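Local coordinates for protein aldose 1-epimerase (Caenorhabditis elegans, PDB 1LUR) that probably interconverts the alpha and beta anomers of aldose sugars such as galactose, at residues F14-I17 with L23-T26; Y145-N148 with Q152-I155. All coordinates share one frame; numbering follows the deposited sequence.

Contact 1 (F14-I17 with L23-T26); sequences FIEI and LTAT
Glu16 and Thr26 face each other as a non-hydrogen-bonded antiparallel pair, and their side chains rise together from the same face of the sheet. The aliphatic part of the glutamate does the touching: its CG comes 3.2 Å from Thr26 OG1. The carboxylate stands out from the sheet beyond CG, and Glu16 OE1 comes 3.9 Å from Thr24 CG2. The threonine methyl serves the other neighbour. Thr26 CG2 stands opposite its own backbone N (chi1 of OG1 -57°) and meets Phe14 CB at 3.6 Å, with the phenyl ring set obliquely to it.

These strands form the N-terminal beta hairpin of the chain, 15-18 with 24-28. It begins a small antiparallel sheet, in which 15-18 is an outermost strand and 33-40 flanks 24-28 on its other side. Thr26 and Thr24 bond through their backbones to Lys36 and Thr38 of that strand.

Ile17 and Ala25 make the hydrogen-bonded pair. Ile17 N to Ala25 O and Ala25 N to Ile17 O both measure 2.9 Å, and the second is nearly straight (173° at the hydrogen). On the face of Ile17 and Ala25, Ile17 CG1 lies 3.6 Å from Ala25 CB. Ile17 CG1 is set between its own N and carbonyl carbon (chi1 62°), which puts it beside the alanine methyl and also 3.5 Å from Ala25 O.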
loop_
_atom_site.group_PDB
_atom_site.type_symbol
_atom_site.label_atom_id
_atom_site.label_comp_id
_atom_site.label_asym_id
_atom_site.label_seq_id
_atom_site.Cartn_x
_atom_site.Cartn_y
_atom_site.Cartn_z
ATOM N N PHE A 14 -4.865 -16.824 10.178
ATOM C CA PHE A 14 -5.556 -16.067 9.145
ATOM C C PHE A 14 -6.979 -15.772 9.593
ATOM O O PHE A 14 -7.624 -16.602 10.230
ATOM C CB PHE A 14 -5.591 -16.858 7.837
ATOM C CG PHE A 14 -4.260 -16.953 7.143
ATOM C CD1 PHE A 14 -3.637 -15.813 6.643
ATOM C CD2 PHE A 14 -3.635 -18.186 6.978
ATOM C CE1 PHE A 14 -2.409 -15.898 5.986
ATOM C CE2 PHE A 14 -2.404 -18.285 6.323
ATOM C CZ PHE A 14 -1.790 -17.137 5.825
ATOM N N ILE A 15 -7.458 -14.580 9.268
ATOM C CA ILE A 15 -8.806 -14.176 9.630
ATOM C C ILE A 15 -9.536 -13.886 8.326
ATOM O O ILE A 15 -9.036 -13.146 7.479
ATOM C CB ILE A 15 -8.804 -12.908 10.497
ATOM C CG1 ILE A 15 -7.969 -13.145 11.758
ATOM C CG2 ILE A 15 -10.229 -12.524 10.861
ATOM C CD1 ILE A 15 -7.873 -11.934 12.675
ATOM N N GLU A 16 -10.713 -14.473 8.159
ATOM C CA GLU A 16 -11.482 -14.262 6.943
ATOM C C GLU A 16 -12.746 -13.436 7.128
ATOM O O GLU A 16 -13.432 -13.541 8.148
ATOM C CB GLU A 16 -11.856 -15.608 6.317
ATOM C CG GLU A 16 -10.788 -16.202 5.411
ATOM C CD GLU A 16 -11.215 -17.526 4.797
ATOM O OE1 GLU A 16 -12.334 -17.602 4.237
ATOM O OE2 GLU A 16 -10.427 -18.492 4.863
ATOM N N ILE A 17 -13.031 -12.601 6.134
ATOM C CA ILE A 17 -14.211 -11.747 6.143
ATOM C C ILE A 17 -14.776 -11.847 4.738
ATOM O O ILE A 17 -14.043 -12.142 3.792
ATOM C CB ILE A 17 -13.891 -10.269 6.459
ATOM C CG1 ILE A 17 -12.966 -9.678 5.398
ATOM C CG2 ILE A 17 -13.275 -10.161 7.840
ATOM C CD1 ILE A 17 -12.755 -8.185 5.557
ATOM N N LEU A 23 -17.238 -12.014 -2.504
ATOM C CA LEU A 23 -16.012 -11.254 -2.253
ATOM C C LEU A 23 -15.493 -11.688 -0.891
ATOM O O LEU A 23 -16.191 -11.561 0.112
ATOM C CB LEU A 23 -16.294 -9.746 -2.238
ATOM C CG LEU A 23 -15.178 -8.803 -1.762
ATOM C CD1 LEU A 23 -13.956 -8.898 -2.677
ATOM C CD2 LEU A 23 -15.713 -7.376 -1.745
ATOM N N THR A 24 -14.276 -12.214 -0.852
ATOM C CA THR A 24 -13.694 -12.661 0.403
ATOM C C THR A 24 -12.298 -12.067 0.584
ATOM O O THR A 24 -11.546 -11.906 -0.374
ATOM C CB THR A 24 -13.601 -14.211 0.455
ATOM O OG1 THR A 24 -14.903 -14.775 0.252
ATOM C CG2 THR A 24 -13.079 -14.680 1.807
ATOM N N ALA A 25 -11.969 -11.732 1.824
ATOM C CA ALA A 25 -10.670 -11.159 2.142
ATOM C C ALA A 25 -10.101 -11.894 3.345
ATOM O O ALA A 25 -10.812 -12.159 4.312
ATOM C CB ALA A 25 -10.810 -9.677 2.460
ATOM N N THR A 26 -8.823 -12.238 3.277
ATOM C CA THR A 26 -8.184 -12.937 4.377
ATOM C C THR A 26 -7.088 -12.038 4.941
ATOM O O THR A 26 -6.192 -11.613 4.216
ATOM C CB THR A 26 -7.574 -14.264 3.915
ATOM O OG1 THR A 26 -8.595 -15.073 3.317
ATOM C CG2 THR A 26 -6.983 -15.011 5.098
#

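Contact 2 (Y145-N148 with Q152-I155); sequences YTVN and QLII
Strands 145-147 and 152-155 run antiparallel, their axes 4.6 Å apart at closest approach, with Thr146 and Ile154 as the hydrogen-bonded pair. Ile154 N to Thr146 O is short at 2.7 Å and almost straight. Thr146 N returns a bond to Ile154 O. A water bridges that carbonyl to Thr146 OG1, which also bonds Ser121 OG.

Asn148 and Gln152 close the turn end of the hairpin with three bonds. Asn148 N gives to Gln152 O. Asn148 ND2 gives to Gln152 OE1 at 3.0 Å, on a lone pair in the carbonyl plane. Gln152 N reaches Asn148 OD1 at 3.1 Å from above the carbonyl plane, and OD1 also takes Arg150 N. The asparagine CG lies between its own N and carbonyl carbon (chi1 58°), which swings the amide across to Gln152. The two amide planes are 38° apart. With both amide atoms engaged, the asparagine group is fixed in rotation.

The face of Tyr145, Val147, Leu153 and Ile155 is largely apolar. The tyrosine ring runs alongside the isoleucine, with Tyr145 CE2 3.7 Å from Ile155 CD1. Leu153 CD1 approaches the edge of the tyrosine ring and also meets Val147 CG1 at 4.0 Å.

This hairpin lies inside the large antiparallel sheet of the mutarotase-type beta-sandwich, between strands 121-129 and 327-337. Leu34 and Leu37 of strand 33-40 pack over the apolar face, and Tyr145 OH bonds Ala32 O.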
loop_
_atom_site.group_PDB
_atom_site.type_symbol
_atom_site.label_atom_id
_atom_site.label_comp_id
_atom_site.label_asym_id
_atom_site.label_seq_id
_atom_site.Cartn_x
_atom_site.Cartn_y
_atom_site.Cartn_z
ATOM N N TYR A 145 -10.354 -3.479 8.055
ATOM C CA TYR A 145 -10.607 -3.993 6.721
ATOM C C TYR A 145 -12.079 -4.379 6.765
ATOM O O TYR A 145 -12.502 -5.108 7.668
ATOM C CB TYR A 145 -9.787 -5.240 6.416
ATOM C CG TYR A 145 -8.319 -5.004 6.183
ATOM C CD1 TYR A 145 -7.402 -5.104 7.233
ATOM C CD2 TYR A 145 -7.830 -4.759 4.899
ATOM C CE1 TYR A 145 -6.033 -4.979 7.008
ATOM C CE2 TYR A 145 -6.458 -4.630 4.663
ATOM C CZ TYR A 145 -5.567 -4.748 5.725
ATOM O OH TYR A 145 -4.212 -4.669 5.497
ATOM N N THR A 146 -12.852 -3.890 5.805
ATOM C CA THR A 146 -14.274 -4.192 5.752
ATOM C C THR A 146 -14.721 -4.438 4.317
ATOM O O THR A 146 -14.265 -3.767 3.393
ATOM C CB THR A 146 -15.097 -3.015 6.321
ATOM O OG1 THR A 146 -14.711 -2.769 7.681
ATOM C CG2 THR A 146 -16.600 -3.318 6.258
ATOM N N VAL A 147 -15.586 -5.425 4.127
ATOM C CA VAL A 147 -16.095 -5.738 2.797
ATOM C C VAL A 147 -17.593 -5.469 2.890
ATOM O O VAL A 147 -18.195 -5.701 3.938
ATOM C CB VAL A 147 -15.868 -7.210 2.415
ATOM C CG1 VAL A 147 -14.399 -7.447 2.102
ATOM C CG2 VAL A 147 -16.332 -8.121 3.550
ATOM N N ASN A 148 -18.193 -4.969 1.813
ATOM C CA ASN A 148 -19.628 -4.685 1.839
ATOM C C ASN A 148 -20.378 -5.233 0.631
ATOM O O ASN A 148 -19.787 -5.856 -0.247
ATOM C CB ASN A 148 -19.874 -3.178 1.942
ATOM C CG ASN A 148 -19.245 -2.401 0.801
ATOM O OD1 ASN A 148 -19.246 -2.842 -0.348
ATOM N ND2 ASN A 148 -18.723 -1.223 1.114
ATOM N N GLN A 152 -17.016 -3.845 -2.256
ATOM C CA GLN A 152 -15.902 -2.971 -1.942
ATOM C C GLN A 152 -15.121 -3.455 -0.732
ATOM O O GLN A 152 -15.676 -4.061 0.190
ATOM C CB GLN A 152 -16.393 -1.558 -1.628
ATOM C CG GLN A 152 -17.263 -0.919 -2.683
ATOM C CD GLN A 152 -17.687 0.472 -2.279
ATOM O OE1 GLN A 152 -18.135 0.689 -1.153
ATOM N NE2 GLN A 152 -17.551 1.426 -3.196
ATOM N N LEU A 153 -13.823 -3.190 -0.756
ATOM C CA LEU A 153 -12.940 -3.560 0.334
ATOM C C LEU A 153 -12.560 -2.173 0.837
ATOM O O LEU A 153 -12.012 -1.361 0.084
ATOM C CB LEU A 153 -11.684 -4.285 -0.154
ATOM C CG LEU A 153 -10.590 -4.390 0.921
ATOM C CD1 LEU A 153 -11.080 -5.245 2.091
ATOM C CD2 LEU A 153 -9.333 -4.995 0.317
ATOM N N ILE A 154 -12.898 -1.882 2.083
ATOM C CA ILE A 154 -12.578 -0.584 2.654
ATOM C C ILE A 154 -11.474 -0.723 3.690
ATOM O O ILE A 154 -11.566 -1.550 4.607
ATOM C CB ILE A 154 -13.810 0.043 3.340
ATOM C CG1 ILE A 154 -14.889 0.347 2.296
ATOM C CG2 ILE A 154 -13.402 1.307 4.092
ATOM C CD1 ILE A 154 -16.198 0.817 2.891
ATOM N N ILE A 155 -10.420 0.072 3.530
ATOM C CA ILE A 155 -9.308 0.037 4.465
ATOM C C ILE A 155 -9.289 1.391 5.151
ATOM O O ILE A 155 -9.186 2.430 4.496
ATOM C CB ILE A 155 -7.929 -0.147 3.787
ATOM C CG1 ILE A 155 -7.870 -1.459 3.005
ATOM C CG2 ILE A 155 -6.839 -0.150 4.859
ATOM C CD1 ILE A 155 -6.504 -1.725 2.382
HETATM O O HOH W 1 -13.061 -0.759 6.931
#

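In the fold
Both contacts join successive strands of a beta hairpin, but in different sheets. Contact 1 is at the margin of a small N-terminal sheet and is partly buried. Contact 2 is buried within the large sheet, with a strand on each side. Their centres are about 10 Å apart, and they meet through apolar groups: Ile17 CD1 and Leu23 CD2 both pack on Val147 CG1. The chemistry follows the place. Contact 1 has two backbone bonds across its segments, and one face carries the exposed Glu16 beside threonines, of which Thr26 is buried. Contact 2 adds side-chain amide bonds near its turn, and its aromatic and aliphatic face turns toward the small sheet.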